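TqaA (Penicillium aethiopicum, PDB 5DLK) is a fungal nonribosomal peptide synthetase whose terminal condensation-like (CT) domain, the part described here, is linked to macrocyclization of the peptide and binds phosphopantetheine. Local coordinates at residues H59-K63 with R64-H68; F229-W232 with R233-D237; T291-F294 with L295-H298; A449-L452 with A453-S457; T468-L471 with L472-T475. All coordinates share one frame; numbering follows the deposited sequence.

Contact 1. Residues H59-K63 with R64-H68; sequences HVFIK and RGTFH
T66 OG1 lies at the edge of the F61 ring, in its plane and 3.5 Å from F61 CD1, while H178 stacks on that ring from outside the turn. The other flat group that works across the contact is the guanidinium of R64, which carries V60 CG1 over one face, 3.6 Å from R64 NH1. A third, the H59 ring, has K63 CE over one face, offset toward the rim, a pairing within 59-63 itself. In its own plane the R64 guanidinium sends NH1 to V60 O, 2.9 Å away, with an N-H...O angle of 153°. The R64 chain, extended from CG to NE, folds back along the last helical turn and lays its CD against V60 O. R64 NE in turn forms a salt bridge with E421, which would probably help to fix the rotation of the guanidinium. The helix ends in a Schellman motif, with G65 (positive phi) as C-prime residue: T66 N bonds to F61 O, and G65 N to I62 O, 3.0 Å away. F61 O is gripped twice: T66 OG1, at 2.8 Å, meets it in the carbonyl plane on a lone pair, and T66 N comes in tilted from that plane. The hydroxyl can do this because chi1 of T66 (-42°) sets OG1 anti to the carbonyl carbon; CG2 then falls 3.8 Å from F61 CD1. T66, just before strand 67-75, and H68 within it hydrogen-bond through their backbones to H178 and I176. The F61 side chain is about 9 Å from that of G183, a phosphopantetheine-binding residue.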
loop_
_atom_site.group_PDB
_atom_site.type_symbol
_atom_site.label_atom_id
_atom_site.label_comp_id
_atom_site.label_asym_id
_atom_site.label_seq_id
_atom_site.Cartn_x
_atom_site.Cartn_y
_atom_site.Cartn_z
ATOM N N HIS A 59 4.015 0.433 -9.312
ATOM C CA HIS A 59 5.378 0.851 -9.642
ATOM C C HIS A 59 6.041 1.669 -8.536
ATOM O O HIS A 59 7.252 1.573 -8.317
ATOM C CB HIS A 59 5.365 1.659 -10.940
ATOM C CG HIS A 59 6.670 1.657 -11.668
ATOM N ND1 HIS A 59 6.958 2.548 -12.679
ATOM C CD2 HIS A 59 7.768 0.871 -11.536
ATOM C CE1 HIS A 59 8.173 2.311 -13.142
ATOM N NE2 HIS A 59 8.687 1.300 -12.463
ATOM N N VAL A 60 5.259 2.500 -7.853
ATOM C CA VAL A 60 5.781 3.239 -6.698
ATOM C C VAL A 60 6.413 2.275 -5.710
ATOM O O VAL A 60 7.551 2.465 -5.261
ATOM C CB VAL A 60 4.669 4.047 -5.980
ATOM C CG1 VAL A 60 5.098 4.453 -4.553
ATOM C CG2 VAL A 60 4.302 5.263 -6.803
ATOM N N PHE A 61 5.673 1.228 -5.373
ATOM C CA PHE A 61 6.169 0.280 -4.376
ATOM C C PHE A 61 7.356 -0.522 -4.894
ATOM O O PHE A 61 8.298 -0.782 -4.156
ATOM C CB PHE A 61 5.038 -0.649 -3.929
ATOM C CG PHE A 61 4.059 0.005 -3.007
ATOM C CD1 PHE A 61 4.494 0.591 -1.828
ATOM C CD2 PHE A 61 2.702 0.058 -3.321
ATOM C CE1 PHE A 61 3.602 1.217 -0.964
ATOM C CE2 PHE A 61 1.793 0.680 -2.462
ATOM C CZ PHE A 61 2.252 1.268 -1.271
ATOM N N ILE A 62 7.316 -0.928 -6.157
ATOM C CA ILE A 62 8.423 -1.717 -6.716
ATOM C C ILE A 62 9.723 -0.919 -6.740
ATOM O O ILE A 62 10.789 -1.422 -6.336
ATOM C CB ILE A 62 8.068 -2.243 -8.133
ATOM C CG1 ILE A 62 6.959 -3.290 -7.994
ATOM C CG2 ILE A 62 9.293 -2.842 -8.802
ATOM C CD1 ILE A 62 6.301 -3.698 -9.302
ATOM N N LYS A 63 9.633 0.353 -7.140
ATOM C CA LYS A 63 10.815 1.194 -7.213
ATOM C C LYS A 63 11.444 1.423 -5.853
ATOM O O LYS A 63 12.632 1.723 -5.757
ATOM C CB LYS A 63 10.480 2.565 -7.819
ATOM C CG LYS A 63 10.319 2.608 -9.324
ATOM C CD LYS A 63 10.172 4.093 -9.728
ATOM C CE LYS A 63 9.890 4.290 -11.203
ATOM N NZ LYS A 63 10.945 3.663 -12.063
ATOM N N ARG A 64 10.633 1.303 -4.809
ATOM C CA ARG A 64 11.087 1.536 -3.444
ATOM C C ARG A 64 11.442 0.232 -2.705
ATOM O O ARG A 64 11.681 0.226 -1.480
ATOM C CB ARG A 64 10.017 2.324 -2.690
ATOM C CG ARG A 64 9.994 3.808 -3.155
ATOM C CD ARG A 64 8.675 4.515 -2.887
ATOM N NE ARG A 64 8.714 5.873 -3.452
ATOM C CZ ARG A 64 8.591 6.168 -4.749
ATOM N NH1 ARG A 64 8.438 5.211 -5.673
ATOM N NH2 ARG A 64 8.656 7.438 -5.138
ATOM N N GLY A 65 11.487 -0.867 -3.454
ATOM C CA GLY A 65 11.923 -2.140 -2.886
ATOM C C GLY A 65 11.010 -2.607 -1.772
ATOM O O GLY A 65 11.468 -3.212 -0.793
ATOM N N THR A 66 9.713 -2.328 -1.915
ATOM C CA THR A 66 8.768 -2.576 -0.836
ATOM C C THR A 66 8.439 -4.065 -0.809
ATOM O O THR A 66 7.820 -4.594 -1.724
ATOM C CB THR A 66 7.492 -1.741 -0.998
ATOM O OG1 THR A 66 7.864 -0.424 -1.418
ATOM C CG2 THR A 66 6.744 -1.626 0.339
ATOM N N PHE A 67 8.878 -4.736 0.250
ATOM C CA PHE A 67 8.909 -6.195 0.261
ATOM C C PHE A 67 8.724 -6.656 1.699
ATOM O O PHE A 67 9.379 -6.142 2.610
ATOM C CB PHE A 67 10.238 -6.649 -0.334
ATOM C CG PHE A 67 10.365 -8.133 -0.561
ATOM C CD1 PHE A 67 9.421 -8.833 -1.303
ATOM C CD2 PHE A 67 11.497 -8.801 -0.099
ATOM C CE1 PHE A 67 9.586 -10.219 -1.541
ATOM C CE2 PHE A 67 11.669 -10.173 -0.322
ATOM C CZ PHE A 67 10.707 -10.877 -1.040
ATOM N N HIS A 68 7.792 -7.577 1.910
ATOM C CA HIS A 68 7.444 -8.025 3.252
ATOM C C HIS A 68 7.589 -9.526 3.388
ATOM O O HIS A 68 7.383 -10.266 2.426
ATOM C CB HIS A 68 6.003 -7.666 3.599
ATOM C CG HIS A 68 5.814 -6.229 3.979
ATOM N ND1 HIS A 68 6.016 -5.193 3.093
ATOM C CD2 HIS A 68 5.456 -5.660 5.153
ATOM C CE1 HIS A 68 5.790 -4.043 3.709
ATOM N NE2 HIS A 68 5.435 -4.299 4.956
#

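Contact 2. Residues F229-W232 with R233-D237; sequences FQFW and RHYLD
An aromatic cluster on the last turns of helix 227-235 brings F231 and W232 against Y235, four and three residues further along, respectively. The W232 edge is turned toward the Y235 face in an offset edge-to-face pair, its six-membered ring centred 5.3 Å from the Y235 ring and the planes 77° apart. W232 CZ3 makes the approach, 3.7 Å from Y235 CD2. F231 and Y235 lie side by side and point the same way, but their rings meet obliquely at 37°, with F231 CZ 3.5 Å from Y235 CD1. Y235 CB sits over a face of the F231 ring in a CH-pi contact, 4.2 Å from its centroid. F231 CE1 closes the cluster over the centre of a face of the W232 ring, 3.8 Å above its plane. Both F231 and Y235 place CG anti to the backbone N, which sends the two rings off the helix in company. L236 N bonds to W232 O, and L236 adds its CD1 to the W232 flank. W232 packs on I371 of helix 368-375 and P332 of strand 329-336, and Y235 on L333. Replacing Y235 by an alanine would probably leave the W232 edge and F231 CZ without their shared neighbour and Q356 O without its hydroxyl partner. W232 NE1 is bonded to H363 O, and H363 stacks on F231. Y235 itself stands about 6 Å, side chain to side chain, from Y357, a phosphopantetheine-binding residue.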
loop_
_atom_site.group_PDB
_atom_site.type_symbol
_atom_site.label_atom_id
_atom_site.label_comp_id
_atom_site.label_asym_id
_atom_site.label_seq_id
_atom_site.Cartn_x
_atom_site.Cartn_y
_atom_site.Cartn_z
ATOM N N PHE A 229 -11.826 13.158 -15.443
ATOM C CA PHE A 229 -10.818 14.152 -15.769
ATOM C C PHE A 229 -11.410 15.560 -15.833
ATOM O O PHE A 229 -10.692 16.558 -15.624
ATOM C CB PHE A 229 -10.098 13.775 -17.055
ATOM C CG PHE A 229 -9.289 12.509 -16.898
ATOM C CD1 PHE A 229 -8.266 12.461 -15.956
ATOM C CD2 PHE A 229 -9.587 11.372 -17.628
ATOM C CE1 PHE A 229 -7.525 11.291 -15.763
ATOM C CE2 PHE A 229 -8.861 10.209 -17.455
ATOM C CZ PHE A 229 -7.833 10.163 -16.525
ATOM N N GLN A 230 -12.708 15.646 -16.079
ATOM C CA GLN A 230 -13.376 16.941 -15.945
ATOM C C GLN A 230 -13.350 17.371 -14.486
ATOM O O GLN A 230 -13.096 18.546 -14.176
ATOM C CB GLN A 230 -14.812 16.869 -16.454
ATOM C CG GLN A 230 -14.872 16.794 -17.983
ATOM C CD GLN A 230 -16.274 16.474 -18.500
ATOM O OE1 GLN A 230 -17.211 16.273 -17.718
ATOM N NE2 GLN A 230 -16.420 16.430 -19.825
ATOM N N PHE A 231 -13.616 16.416 -13.598
ATOM C CA PHE A 231 -13.571 16.697 -12.166
ATOM C C PHE A 231 -12.191 17.179 -11.745
ATOM O O PHE A 231 -12.077 18.194 -11.068
ATOM C CB PHE A 231 -13.936 15.475 -11.315
ATOM C CG PHE A 231 -13.556 15.642 -9.863
ATOM C CD1 PHE A 231 -12.366 15.079 -9.379
ATOM C CD2 PHE A 231 -14.345 16.401 -9.004
ATOM C CE1 PHE A 231 -11.980 15.257 -8.051
ATOM C CE2 PHE A 231 -13.976 16.586 -7.659
ATOM C CZ PHE A 231 -12.779 15.998 -7.189
ATOM N N TRP A 232 -11.142 16.442 -12.111
ATOM C CA TRP A 232 -9.811 16.828 -11.624
ATOM C C TRP A 232 -9.399 18.188 -12.183
ATOM O O TRP A 232 -8.758 18.954 -11.491
ATOM C CB TRP A 232 -8.769 15.759 -11.955
ATOM C CG TRP A 232 -8.859 14.558 -11.030
ATOM C CD1 TRP A 232 -9.315 13.291 -11.336
ATOM C CD2 TRP A 232 -8.513 14.532 -9.633
ATOM N NE1 TRP A 232 -9.252 12.482 -10.215
ATOM C CE2 TRP A 232 -8.767 13.218 -9.161
ATOM C CE3 TRP A 232 -7.999 15.485 -8.747
ATOM C CZ2 TRP A 232 -8.539 12.843 -7.839
ATOM C CZ3 TRP A 232 -7.765 15.108 -7.427
ATOM C CH2 TRP A 232 -8.033 13.798 -6.991
ATOM N N ARG A 233 -9.764 18.490 -13.435
ATOM C CA ARG A 233 -9.466 19.814 -13.981
ATOM C C ARG A 233 -10.125 20.918 -13.156
ATOM O O ARG A 233 -9.509 21.941 -12.875
ATOM C CB ARG A 233 -9.923 19.919 -15.449
ATOM C CG ARG A 233 -9.782 21.323 -16.016
ATOM C CD ARG A 233 -9.702 21.312 -17.538
ATOM N NE ARG A 233 -8.302 21.245 -17.956
ATOM C CZ ARG A 233 -7.785 20.240 -18.641
ATOM N NH1 ARG A 233 -8.565 19.230 -18.992
ATOM N NH2 ARG A 233 -6.496 20.242 -18.973
ATOM N N HIS A 234 -11.369 20.692 -12.763
ATOM C CA HIS A 234 -12.122 21.675 -11.976
ATOM C C HIS A 234 -11.509 21.802 -10.566
ATOM O O HIS A 234 -11.297 22.893 -10.043
ATOM C CB HIS A 234 -13.582 21.245 -11.897
ATOM C CG HIS A 234 -14.481 22.237 -11.233
ATOM N ND1 HIS A 234 -14.940 23.368 -11.872
ATOM C CD2 HIS A 234 -15.036 22.252 -9.997
ATOM C CE1 HIS A 234 -15.728 24.045 -11.054
ATOM N NE2 HIS A 234 -15.798 23.392 -9.908
ATOM N N TYR A 235 -11.221 20.647 -9.979
ATOM C CA TYR A 235 -10.701 20.577 -8.614
ATOM C C TYR A 235 -9.356 21.277 -8.484
ATOM O O TYR A 235 -9.078 21.929 -7.460
ATOM C CB TYR A 235 -10.577 19.093 -8.218
ATOM C CG TYR A 235 -10.099 18.801 -6.820
ATOM C CD1 TYR A 235 -11.005 18.668 -5.771
ATOM C CD2 TYR A 235 -8.742 18.605 -6.560
ATOM C CE1 TYR A 235 -10.569 18.343 -4.489
ATOM C CE2 TYR A 235 -8.296 18.302 -5.275
ATOM C CZ TYR A 235 -9.214 18.181 -4.250
ATOM O OH TYR A 235 -8.782 17.889 -2.968
ATOM N N LEU A 236 -8.520 21.135 -9.518
ATOM C CA LEU A 236 -7.162 21.655 -9.485
ATOM C C LEU A 236 -7.026 23.002 -10.188
ATOM O O LEU A 236 -5.938 23.558 -10.278
ATOM C CB LEU A 236 -6.190 20.645 -10.127
ATOM C CG LEU A 236 -5.994 19.347 -9.338
ATOM C CD1 LEU A 236 -5.166 18.345 -10.161
ATOM C CD2 LEU A 236 -5.329 19.602 -7.952
ATOM N N ASP A 237 -8.144 23.542 -10.655
ATOM C CA ASP A 237 -8.100 24.788 -11.401
ATOM C C ASP A 237 -7.533 25.933 -10.557
ATOM O O ASP A 237 -8.055 26.243 -9.481
ATOM C CB ASP A 237 -9.500 25.142 -11.888
ATOM C CG ASP A 237 -9.537 26.459 -12.615
ATOM O OD1 ASP A 237 -8.766 26.616 -13.577
ATOM O OD2 ASP A 237 -10.326 27.336 -12.210
#

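Contact 3. Residues T291-F294 with L295-H298; sequences TALF and LSYH
F294 and H298 make the close aromatic contact of this helical turn: H298 CD2 sits over one face of the F294 ring, offset toward its rim and 3.5 Å from F294 CZ. The ring centroids are 4.6 Å apart and the planes are inclined at 52°, an oblique meeting. F294 reaches the place because its CG stands anti to the backbone N (chi1 174°), and chi1 of H298 (-79°) swings the imidazole back toward it, bringing H298 CD2 within 3.4 Å of F294 O. The tightly packed part runs from F294 to L452 and I456 of helix 446-465, and on the next flank the buried T291 and A292, with L295, cover F306 and L386 of the sheet strands. A smaller residue such as alanine in place of F294 is likely to open a gap beside L452 and I456 and to strip H298 CD2 of its packing, leaving Y297 against the imidazole. The Y297 and H298 end is looser and reaches the surface: H298 is exposed although its CD2 packs on F294, and Y297 leads away to meet F476 edge-to-face. S296 has two conformers; in one, OG lies 2.7 Å from L293 O, a doubtful bond. The i+4 to i backbone bonds, such as H298 N to F294 O at 3.1 Å, are those of the regular alpha-helix 283-299, which packs one side on a mixed sheet.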
loop_
_atom_site.group_PDB
_atom_site.type_symbol
_atom_site.label_atom_id
_atom_site.label_comp_id
_atom_site.label_asym_id
_atom_site.label_seq_id
_atom_site.Cartn_x
_atom_site.Cartn_y
_atom_site.Cartn_z
ATOM N N THR A 291 -1.681 18.910 8.617
ATOM C CA THR A 291 -0.627 18.991 7.616
ATOM C C THR A 291 -0.826 20.225 6.714
ATOM O O THR A 291 0.145 20.916 6.369
ATOM C CB THR A 291 -0.584 17.709 6.772
ATOM O OG1 THR A 291 -0.317 16.597 7.645
ATOM C CG2 THR A 291 0.519 17.796 5.710
ATOM N N ALA A 292 -2.074 20.503 6.351
ATOM C CA ALA A 292 -2.353 21.668 5.503
ATOM C C ALA A 292 -2.009 22.974 6.195
ATOM O O ALA A 292 -1.454 23.883 5.576
ATOM C CB ALA A 292 -3.818 21.690 5.071
ATOM N N LEU A 293 -2.325 23.065 7.480
ATOM C CA LEU A 293 -2.014 24.282 8.219
ATOM C C LEU A 293 -0.501 24.463 8.330
ATOM O O LEU A 293 0.016 25.587 8.185
ATOM C CB LEU A 293 -2.646 24.266 9.614
ATOM C CG LEU A 293 -2.409 25.574 10.372
ATOM C CD1 LEU A 293 -3.028 26.766 9.631
ATOM C CD2 LEU A 293 -2.972 25.449 11.773
ATOM N N PHE A 294 0.193 23.367 8.627
ATOM C CA PHE A 294 1.653 23.353 8.694
ATOM C C PHE A 294 2.239 23.891 7.391
ATOM O O PHE A 294 3.120 24.780 7.397
ATOM C CB PHE A 294 2.164 21.927 8.984
ATOM C CG PHE A 294 3.676 21.791 8.935
ATOM C CD1 PHE A 294 4.433 21.999 10.071
ATOM C CD2 PHE A 294 4.316 21.427 7.756
ATOM C CE1 PHE A 294 5.836 21.859 10.027
ATOM C CE2 PHE A 294 5.698 21.293 7.706
ATOM C CZ PHE A 294 6.452 21.516 8.844
ATOM N N LEU A 295 1.747 23.369 6.267
ATOM C CA LEU A 295 2.255 23.829 4.980
ATOM C C LEU A 295 1.876 25.286 4.680
ATOM O O LEU A 295 2.679 26.035 4.136
ATOM C CB LEU A 295 1.746 22.939 3.850
ATOM C CG LEU A 295 2.336 21.518 3.819
ATOM C CD1 LEU A 295 1.599 20.687 2.759
ATOM C CD2 LEU A 295 3.819 21.543 3.538
ATOM N N SER A 296 0.657 25.683 5.014
ATOM C CA SER A 296 0.227 27.055 4.742
ATOM C C SER A 296 1.181 28.035 5.426
ATOM O O SER A 296 1.562 29.047 4.849
ATOM C CB SER A 296 -1.215 27.290 5.196
ATOM O OG SER A 296 -1.347 27.376 6.608
ATOM N N TYR A 297 1.572 27.714 6.650
ATOM C CA TYR A 297 2.506 28.566 7.392
ATOM C C TYR A 297 3.894 28.612 6.756
ATOM O O TYR A 297 4.438 29.692 6.487
ATOM C CB TYR A 297 2.606 28.072 8.833
ATOM C CG TYR A 297 3.620 28.849 9.645
ATOM C CD1 TYR A 297 3.341 30.133 10.093
ATOM C CD2 TYR A 297 4.868 28.305 9.925
ATOM C CE1 TYR A 297 4.269 30.845 10.824
ATOM C CE2 TYR A 297 5.800 29.009 10.653
ATOM C CZ TYR A 297 5.497 30.269 11.099
ATOM O OH TYR A 297 6.436 30.959 11.822
ATOM N N HIS A 298 4.483 27.448 6.508
ATOM C CA HIS A 298 5.858 27.425 6.006
ATOM C C HIS A 298 5.960 27.926 4.566
ATOM O O HIS A 298 6.953 28.564 4.199
ATOM C CB HIS A 298 6.439 26.025 6.176
ATOM C CG HIS A 298 6.882 25.759 7.581
ATOM N ND1 HIS A 298 7.988 26.374 8.127
ATOM C CD2 HIS A 298 6.344 25.002 8.566
ATOM C CE1 HIS A 298 8.136 25.981 9.381
ATOM N NE2 HIS A 298 7.154 25.146 9.676
#

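Contact 4. Residues A449-L452 with A453-S457; sequences ATEL and ANNIS
E451 and N455 meet one turn apart on helix 446-465, an alpha-helix that lies against strands 265-272 and 433-440 of the six-stranded sheet and against helix 283-299. E451 leaves the helix with CG anti to the backbone N, then bends at chi2 (63°), which curls the carboxylate forward over N455. The N455 amide crosses the acid obliquely, the two planes 88° apart. N455 ND2 consequently meets E451 OE2, 2.9 Å away, from above the carboxylate plane, with an N-H...O angle of 148°. A water accepts from N454 ND2 at 3.0 Å; its approach to the other carboxylate oxygen, E451 OE1, is too short to be relied on and remains doubtful. The N454 side chain runs alongside T450, ND2 3.6 Å from T450 CG2. On the flank facing the sheet and helix 283-299, L452 and the buried I456 also lie side by side; L452 faces V437 and L444 as well as F294. I456 CG1, set beside its own backbone N, presses on L452 O at 3.2 Å and stands 3.8 Å from L452 CD1.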
loop_
_atom_site.group_PDB
_atom_site.type_symbol
_atom_site.label_atom_id
_atom_site.label_comp_id
_atom_site.label_asym_id
_atom_site.label_seq_id
_atom_site.Cartn_x
_atom_site.Cartn_y
_atom_site.Cartn_z
ATOM N N ALA A 449 13.330 15.657 10.683
ATOM C CA ALA A 449 12.196 14.729 10.703
ATOM C C ALA A 449 11.564 14.712 12.098
ATOM O O ALA A 449 10.343 14.586 12.230
ATOM C CB ALA A 449 12.626 13.349 10.290
ATOM N N THR A 450 12.395 14.836 13.136
ATOM C CA THR A 450 11.884 14.867 14.503
ATOM C C THR A 450 11.011 16.113 14.650
ATOM O O THR A 450 9.944 16.058 15.256
ATOM C CB THR A 450 13.026 14.858 15.577
ATOM O OG1 THR A 450 13.703 13.594 15.567
ATOM C CG2 THR A 450 12.458 15.053 16.970
ATOM N N GLU A 451 11.458 17.227 14.077
ATOM C CA GLU A 451 10.704 18.478 14.192
ATOM C C GLU A 451 9.398 18.394 13.420
ATOM O O GLU A 451 8.364 18.876 13.890
ATOM C CB GLU A 451 11.522 19.675 13.698
ATOM C CG GLU A 451 10.831 21.037 13.905
ATOM C CD GLU A 451 10.575 21.404 15.383
ATOM O OE1 GLU A 451 11.080 20.714 16.296
ATOM O OE2 GLU A 451 9.865 22.404 15.637
ATOM N N LEU A 452 9.440 17.776 12.244
ATOM C CA LEU A 452 8.224 17.574 11.465
ATOM C C LEU A 452 7.212 16.729 12.242
ATOM O O LEU A 452 6.053 17.098 12.348
ATOM C CB LEU A 452 8.545 16.904 10.126
ATOM C CG LEU A 452 7.319 16.628 9.257
ATOM C CD1 LEU A 452 6.582 17.915 8.892
ATOM C CD2 LEU A 452 7.733 15.825 8.017
ATOM N N ALA A 453 7.648 15.592 12.784
ATOM C CA ALA A 453 6.730 14.732 13.528
ATOM C C ALA A 453 6.179 15.456 14.761
ATOM O O ALA A 453 4.997 15.323 15.102
ATOM C CB ALA A 453 7.432 13.407 13.932
ATOM N N ASN A 454 7.040 16.220 15.429
ATOM C CA ASN A 454 6.626 17.000 16.589
ATOM C C ASN A 454 5.596 18.069 16.250
ATOM O O ASN A 454 4.593 18.209 16.942
ATOM C CB ASN A 454 7.839 17.661 17.241
ATOM C CG ASN A 454 8.628 16.681 18.103
ATOM O OD1 ASN A 454 8.136 15.596 18.425
ATOM N ND2 ASN A 454 9.850 17.052 18.467
ATOM N N ASN A 455 5.869 18.836 15.203
ATOM C CA ASN A 455 4.966 19.931 14.816
ATOM C C ASN A 455 3.588 19.422 14.375
ATOM O O ASN A 455 2.554 19.940 14.801
ATOM C CB ASN A 455 5.563 20.748 13.673
ATOM C CG ASN A 455 6.780 21.560 14.082
ATOM O OD1 ASN A 455 7.508 22.046 13.215
ATOM N ND2 ASN A 455 7.034 21.675 15.387
ATOM N N ILE A 456 3.597 18.428 13.492
ATOM C CA ILE A 456 2.350 17.833 13.004
ATOM C C ILE A 456 1.540 17.280 14.175
ATOM O O ILE A 456 0.349 17.544 14.287
ATOM C CB ILE A 456 2.607 16.690 11.983
ATOM C CG1 ILE A 456 3.295 17.217 10.712
ATOM C CG2 ILE A 456 1.299 15.994 11.609
ATOM C CD1 ILE A 456 2.485 18.270 9.945
ATOM N N SER A 457 2.191 16.526 15.064
ATOM C CA SER A 457 1.463 15.975 16.200
ATOM C C SER A 457 0.937 17.082 17.129
ATOM O O SER A 457 -0.172 16.957 17.646
ATOM C CB SER A 457 2.339 14.972 16.970
ATOM O OG SER A 457 3.457 15.610 17.547
HETATM O O HOH W 1 12.033 18.866 17.540
#

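Contact 5. Residues T468-L471 with L472-T475; sequences TARL and LDIT
R470 and D473 face each other across a short 3-10 turn in the loop after helix 446-465, near the C-terminal end of the chain. Their side chains cross obliquely, yet the guanidinium and carboxylate planes are almost parallel, 3° apart. The two groups are stepped rather than coplanar: D473 OD2 lies well out of the guanidinium plane, 3.5 Å from R470 NE, so the salt bridge is an electrostatic pairing with no hydrogen bond in it. R470 gets there by a bend at chi3 (22°), which turns its end over the start of the turn. R470 NH2 meets L472 CB and L472 CD1, 3.6 Å from each, while R470 NH1 forms a second salt bridge, with D343, so the arginine has two acidic partners. A water further ties the pair together, accepting from R470 N and donating to D473 OD2 at 2.7 Å. The turn itself is bonded i+3 to i, D473 N to R470 O at 2.9 Å and I474 N to L471 O, in both cases with the donor above the carbonyl plane. I474 CB points back toward the preceding residues, and its CD1 comes 4.1 Å from A469 CB. L471 turns the other way, into V346 and L349 of helix 346-358, and its backbone pairs with W344; I474 also touches V346, so the turn lies on the beginning of that helix. A second water donates to both L471 O and I474 O, 2.9 Å from each oxygen.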
loop_
_atom_site.group_PDB
_atom_site.type_symbol
_atom_site.label_atom_id
_atom_site.label_comp_id
_atom_site.label_asym_id
_atom_site.label_seq_id
_atom_site.Cartn_x
_atom_site.Cartn_y
_atom_site.Cartn_z
ATOM N N THR A 468 -13.002 25.003 18.238
ATOM C CA THR A 468 -13.654 26.263 17.888
ATOM C C THR A 468 -12.655 27.414 17.825
ATOM O O THR A 468 -13.038 28.569 17.595
ATOM C CB THR A 468 -14.803 26.632 18.878
ATOM O OG1 THR A 468 -14.258 26.974 20.151
ATOM C CG2 THR A 468 -15.779 25.485 19.042
ATOM N N ALA A 469 -11.374 27.111 18.030
ATOM C CA ALA A 469 -10.334 28.133 17.978
ATOM C C ALA A 469 -10.233 28.780 16.607
ATOM O O ALA A 469 -10.388 28.107 15.588
ATOM C CB ALA A 469 -8.969 27.536 18.357
ATOM N N ARG A 470 -9.915 30.071 16.582
ATOM C CA ARG A 470 -9.667 30.765 15.316
ATOM C C ARG A 470 -8.342 30.303 14.740
ATOM O O ARG A 470 -7.351 30.213 15.465
ATOM C CB ARG A 470 -9.657 32.288 15.503
ATOM C CG ARG A 470 -11.023 32.919 15.694
ATOM C CD ARG A 470 -10.889 34.422 16.022
ATOM N NE ARG A 470 -9.599 34.960 15.578
ATOM C CZ ARG A 470 -9.360 36.243 15.308
ATOM N NH1 ARG A 470 -10.321 37.147 15.437
ATOM N NH2 ARG A 470 -8.156 36.625 14.905
ATOM N N LEU A 471 -8.309 29.996 13.442
ATOM C CA LEU A 471 -7.034 29.612 12.824
ATOM C C LEU A 471 -5.960 30.668 13.033
ATOM O O LEU A 471 -4.784 30.341 13.247
ATOM C CB LEU A 471 -7.206 29.374 11.322
ATOM C CG LEU A 471 -7.880 28.092 10.862
ATOM C CD1 LEU A 471 -7.796 27.973 9.314
ATOM C CD2 LEU A 471 -7.263 26.871 11.546
ATOM N N LEU A 472 -6.355 31.939 12.974
ATOM C CA LEU A 472 -5.397 33.028 13.187
ATOM C C LEU A 472 -4.709 32.960 14.557
ATOM O O LEU A 472 -3.636 33.526 14.745
ATOM C CB LEU A 472 -6.084 34.391 13.029
ATOM C CG LEU A 472 -6.313 34.794 11.573
ATOM C CD1 LEU A 472 -7.184 36.051 11.452
ATOM C CD2 LEU A 472 -4.967 35.000 10.895
ATOM N N ASP A 473 -5.329 32.266 15.505
ATOM C CA ASP A 473 -4.807 32.198 16.868
ATOM C C ASP A 473 -3.957 30.954 17.131
ATOM O O ASP A 473 -3.445 30.767 18.241
ATOM C CB ASP A 473 -5.959 32.235 17.872
ATOM C CG ASP A 473 -6.661 33.590 17.912
ATOM O OD1 ASP A 473 -6.025 34.602 17.542
ATOM O OD2 ASP A 473 -7.850 33.636 18.301
ATOM N N ILE A 474 -3.833 30.088 16.130
ATOM C CA ILE A 474 -3.094 28.842 16.305
ATOM C C ILE A 474 -1.596 29.086 16.166
ATOM O O ILE A 474 -1.150 29.694 15.189
ATOM C CB ILE A 474 -3.511 27.774 15.271
ATOM C CG1 ILE A 474 -5.013 27.489 15.343
ATOM C CG2 ILE A 474 -2.690 26.488 15.456
ATOM C CD1 ILE A 474 -5.441 26.569 16.448
ATOM N N THR A 475 -0.825 28.607 17.138
ATOM C CA THR A 475 0.633 28.614 17.029
ATOM C C THR A 475 1.160 27.196 17.186
ATOM O O THR A 475 0.489 26.337 17.753
ATOM C CB THR A 475 1.288 29.525 18.093
ATOM O OG1 THR A 475 0.995 29.003 19.393
ATOM C CG2 THR A 475 0.749 30.942 17.981
HETATM O O HOH W 2 -9.288 31.427 19.057
HETATM O O HOH W 3 -2.140 29.306 12.541
#

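Contact 1 lies closest to the middle of the chain, about 9 Å from its centre, where a turn joins a helix to a strand; the other four sit 23 to 34 Å out. Contacts 1 to 4 are partly buried, whereas contact 5 is a surface turn. Contacts 3 and 4 hold two helices packed on the same six-stranded sheet and touch, F294 CZ lying 3.6 Å from L452 CD1, while L293 of contact 3 reaches I474 of contact 5. Contact 2 stands apart on its own helix. Chemistry follows place: capping bonds at contact 1, an aromatic cluster at contact 2, an oblique ring pair at contact 3, amide and acid at contact 4, bare charge and water at contact 5.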